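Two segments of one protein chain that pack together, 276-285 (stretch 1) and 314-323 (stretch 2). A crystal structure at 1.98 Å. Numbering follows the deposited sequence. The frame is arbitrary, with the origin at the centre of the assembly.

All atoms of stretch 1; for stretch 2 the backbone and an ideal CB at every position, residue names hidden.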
# COMPACT_ATOMS: atom_id res chain seq x y z
N LYS A 276 -2.25 7.88 -12.78
CA LYS A 276 -1.79 6.80 -11.91
C LYS A 276 -2.50 5.49 -12.24
O LYS A 276 -3.30 5.42 -13.17
CB LYS A 276 -2.04 7.18 -10.43
CG LYS A 276 -1.19 8.39 -9.97
CD LYS A 276 -1.40 8.68 -8.48
CE LYS A 276 -0.60 9.93 -8.04
NZ LYS A 276 0.84 9.77 -8.39
N VAL A 277 -2.19 4.46 -11.46
CA VAL A 277 -2.82 3.15 -11.61
C VAL A 277 -3.83 2.94 -10.48
O VAL A 277 -3.57 3.30 -9.34
CB VAL A 277 -1.77 2.03 -11.51
CG1 VAL A 277 -2.44 0.65 -11.30
CG2 VAL A 277 -0.87 2.04 -12.75
N SER A 278 -4.99 2.38 -10.81
CA SER A 278 -5.92 1.96 -9.77
C SER A 278 -6.04 0.45 -9.79
O SER A 278 -5.87 -0.18 -10.84
CB SER A 278 -7.30 2.59 -9.97
OG SER A 278 -7.84 2.22 -11.24
N ALA A 279 -6.34 -0.14 -8.63
CA ALA A 279 -6.48 -1.59 -8.53
C ALA A 279 -7.49 -1.93 -7.46
O ALA A 279 -7.66 -1.18 -6.50
CB ALA A 279 -5.14 -2.24 -8.21
N PHE A 280 -8.19 -3.05 -7.63
CA PHE A 280 -9.13 -3.56 -6.62
C PHE A 280 -8.30 -4.35 -5.59
O PHE A 280 -8.31 -5.58 -5.57
CB PHE A 280 -10.17 -4.45 -7.32
CG PHE A 280 -11.36 -4.86 -6.46
CD1 PHE A 280 -11.45 -4.49 -5.12
CD2 PHE A 280 -12.37 -5.64 -7.01
CE1 PHE A 280 -12.55 -4.90 -4.33
CE2 PHE A 280 -13.47 -6.06 -6.24
CZ PHE A 280 -13.56 -5.69 -4.91
N THR A 281 -7.56 -3.63 -4.75
CA THR A 281 -6.49 -4.24 -3.96
C THR A 281 -6.92 -5.44 -3.13
O THR A 281 -6.18 -6.40 -3.01
CB THR A 281 -5.75 -3.20 -3.07
OG1 THR A 281 -6.69 -2.31 -2.45
CG2 THR A 281 -4.75 -2.41 -3.92
N ARG A 282 -8.12 -5.38 -2.56
CA ARG A 282 -8.60 -6.52 -1.79
C ARG A 282 -10.06 -6.81 -2.06
O ARG A 282 -10.91 -5.91 -2.00
CB ARG A 282 -8.38 -6.28 -0.30
CG ARG A 282 -6.93 -6.22 0.11
CD ARG A 282 -6.81 -6.09 1.62
NE ARG A 282 -6.96 -7.38 2.30
CZ ARG A 282 -6.81 -7.54 3.62
NH1 ARG A 282 -6.52 -6.50 4.39
NH2 ARG A 282 -6.94 -8.74 4.16
N PHE A 283 -10.34 -8.07 -2.36
CA PHE A 283 -11.71 -8.52 -2.57
C PHE A 283 -11.86 -9.93 -2.01
O PHE A 283 -10.89 -10.68 -1.92
CB PHE A 283 -12.07 -8.49 -4.06
CG PHE A 283 -11.75 -9.77 -4.81
CD1 PHE A 283 -10.45 -10.06 -5.19
CD2 PHE A 283 -12.76 -10.67 -5.13
CE1 PHE A 283 -10.16 -11.22 -5.91
CE2 PHE A 283 -12.47 -11.84 -5.83
CZ PHE A 283 -11.17 -12.12 -6.22
N GLY A 284 -13.09 -10.30 -1.66
CA GLY A 284 -13.34 -11.65 -1.20
C GLY A 284 -14.70 -11.81 -0.53
O GLY A 284 -15.40 -10.83 -0.29
N VAL A 285 -15.09 -13.06 -0.26
CA VAL A 285 -16.30 -13.33 0.50
C VAL A 285 -16.03 -13.04 1.99
O VAL A 285 -15.06 -13.55 2.55
CB VAL A 285 -16.74 -14.80 0.35
CG1 VAL A 285 -17.91 -15.10 1.29
CG2 VAL A 285 -17.12 -15.10 -1.11
N UNK A 314 -14.15 -1.38 -14.89
CA UNK A 314 -13.24 -2.43 -15.36
C UNK A 314 -11.80 -1.91 -15.51
O UNK A 314 -10.87 -2.70 -15.69
CB UNK A 314 -13.73 -2.99 -16.70
N UNK A 315 -11.62 -0.59 -15.43
CA UNK A 315 -10.27 0.00 -15.52
C UNK A 315 -9.47 -0.13 -14.21
O UNK A 315 -8.98 0.84 -13.63
CB UNK A 315 -10.38 1.48 -15.90
N UNK A 316 -9.32 -1.38 -13.79
CA UNK A 316 -8.61 -1.71 -12.57
C UNK A 316 -7.66 -2.90 -12.77
O UNK A 316 -8.02 -3.91 -13.34
CB UNK A 316 -9.61 -2.01 -11.45
N UNK A 317 -6.42 -2.73 -12.30
CA UNK A 317 -5.31 -3.57 -12.73
C UNK A 317 -5.26 -4.97 -12.14
O UNK A 317 -4.84 -5.91 -12.81
CB UNK A 317 -4.00 -2.86 -12.39
N UNK A 318 -5.65 -5.10 -10.87
CA UNK A 318 -5.65 -6.41 -10.21
C UNK A 318 -6.66 -6.47 -9.08
O UNK A 318 -7.24 -5.45 -8.67
CB UNK A 318 -4.26 -6.74 -9.67
N UNK A 319 -6.90 -7.68 -8.59
CA UNK A 319 -7.80 -7.90 -7.46
C UNK A 319 -7.30 -9.12 -6.69
O UNK A 319 -7.23 -10.22 -7.22
CB UNK A 319 -9.24 -8.09 -7.93
N UNK A 320 -6.95 -8.90 -5.42
CA UNK A 320 -6.32 -9.93 -4.61
C UNK A 320 -7.28 -10.40 -3.51
O UNK A 320 -7.91 -9.57 -2.85
CB UNK A 320 -5.02 -9.41 -4.00
N UNK A 321 -7.40 -11.71 -3.33
CA UNK A 321 -8.23 -12.24 -2.26
C UNK A 321 -7.37 -12.90 -1.18
O UNK A 321 -6.15 -13.05 -1.34
CB UNK A 321 -9.24 -13.24 -2.82
N UNK A 322 -8.00 -13.29 -0.08
CA UNK A 322 -7.27 -13.59 1.14
C UNK A 322 -6.56 -14.94 1.25
O UNK A 322 -6.70 -15.82 0.39
CB UNK A 322 -8.25 -13.48 2.31
N UNK A 323 -5.83 -15.10 2.35
CA UNK A 323 -5.00 -16.28 2.56
C UNK A 323 -5.82 -17.56 2.82
O UNK A 323 -6.84 -17.52 3.50
CB UNK A 323 -4.05 -16.03 3.73

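Position 314 lies beyond the reach of stretch 1: nothing there comes within 5.5 Å of the ideal CB, so stretch 1 sets no rule. It is Ser314, without contact. Position 315 is scarcely more constrained, since its CB sits 5.4 Å from Ser278 OG and many side chains would do; it is Arg315, whose charged end finds its partners elsewhere in the structure.

At position 316 the CB points sideways, 4.2 Å from both Phe280 N and Ser278 O, and the hydroxyl of Ser278 lies close by. A short polar side chain suits such a place, with Asn, Asp, Ser or Thr all plausible. It is Asn316; with chi1 at -80° the end of the side chain comes nearer stretch 1, and Ser278 OG donates a hydrogen bond to Asn316 OD1 at 2.8 Å.

Position 317 is fixed first by its backbone: the amide N donates to Ser278 O at 3.0 Å. Its CB is 3.6 Å from Ser278 O, 4.0 Å from Val277 CG1 and 4.4 Å from Ala279 CB, which favours something small and apolar. Ala317 is just that.

At position 318 the carbonyl O accepts a weak bond from Phe280 N (2.8 Å). The CB is 4.8 Å from Ala279 CB, leaving space for a long or flat apolar group to reach across that methyl. Leu, Met or an aromatic could serve; the residue is Tyr318. With chi1 at 60° its ring lies against Ala279, whose CB stands 3.5 Å from the ring centroid, over the face, while Thr281 CG2 approaches Tyr318 OH at 3.7 Å.

Position 319 has its CB 3.6 Å from both Phe280 O and Phe283 CD1, beside an aromatic ring. Leu, Ile or Met would suit. Met319, present as selenomethionine, sends its CE to 3.3 Å from the Phe283 ring centroid, almost on the ring normal, and its backbone CA makes a 3.0 Å CA-H...O contact with Phe280 O.

At position 320 the carbonyl O takes a hydrogen bond from Phe283 N (2.9 Å). The CB lies 3.4 Å from Thr281 O, an acceptor that a donor might exploit directly, or an acidic group through water. Glu320 does the latter: one water donates to both Thr281 O (2.8 Å) and Glu320 OE1 (2.6 Å).

Position 321 is tight, with CB 3.2 Å from Phe283 O, so a short hydroxyl side chain, Ser or Thr, is the natural reading. Thr321 OG1 donates to Phe283 O at 2.6 Å, and its CB covers the face of the Phe283 ring opposite Met319 CE. Gly284 leaves room for that hydroxyl: a CB there would stand 2.7 Å from Thr321 OG1.

Position 322 has ordinary backbone angles, and its ideal CB meets nothing closer than Arg282 NH2 at 5.3 Å, so several residues would fit; it is Gly322. Position 323 is out of reach and open to choice, and Glu323 makes no contact with stretch 1.

Stretch 2, residues 314-323: SRNAYMETGE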
# COMPACT_ATOMS: atom_id res chain seq x y z
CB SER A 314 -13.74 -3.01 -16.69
OG SER A 314 -13.70 -2.02 -17.69
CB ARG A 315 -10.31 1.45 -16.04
CG ARG A 315 -10.71 1.51 -17.53
CD ARG A 315 -10.76 2.96 -18.07
NE ARG A 315 -9.50 3.64 -17.82
CZ ARG A 315 -8.34 3.30 -18.39
NH1 ARG A 315 -8.28 2.30 -19.26
NH2 ARG A 315 -7.24 3.98 -18.08
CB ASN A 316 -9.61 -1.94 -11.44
CG ASN A 316 -10.08 -0.63 -10.85
OD1 ASN A 316 -9.30 0.09 -10.25
ND2 ASN A 316 -11.35 -0.29 -11.06
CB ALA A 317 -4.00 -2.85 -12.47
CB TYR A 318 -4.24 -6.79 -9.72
CG TYR A 318 -3.59 -5.85 -8.70
CD1 TYR A 318 -2.75 -4.82 -9.12
CD2 TYR A 318 -3.78 -6.03 -7.33
CE1 TYR A 318 -2.14 -3.97 -8.21
CE2 TYR A 318 -3.16 -5.17 -6.39
CZ TYR A 318 -2.34 -4.15 -6.84
OH TYR A 318 -1.73 -3.29 -5.94
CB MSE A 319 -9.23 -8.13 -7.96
CG MSE A 319 -9.35 -9.32 -8.89
SE MSE A 319 -11.07 -9.29 -9.82
CE MSE A 319 -12.29 -9.46 -8.29
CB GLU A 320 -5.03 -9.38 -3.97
CG GLU A 320 -4.27 -10.44 -3.17
CD GLU A 320 -3.21 -9.84 -2.24
OE1 GLU A 320 -2.68 -8.74 -2.54
OE2 GLU A 320 -2.90 -10.48 -1.21
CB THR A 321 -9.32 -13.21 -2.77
OG1 THR A 321 -10.41 -13.27 -1.83
CG2 THR A 321 -8.75 -14.61 -2.97
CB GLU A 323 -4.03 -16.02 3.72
CG GLU A 323 -2.93 -17.06 3.88
CD GLU A 323 -1.81 -16.58 4.81
OE1 GLU A 323 -2.10 -15.73 5.67
OE2 GLU A 323 -0.66 -17.05 4.67
O HOH W 1 -3.43 -6.26 -2.81
O HOH W 2 -7.64 -9.70 0.07
O HOH W 3 -12.85 -14.94 -1.32
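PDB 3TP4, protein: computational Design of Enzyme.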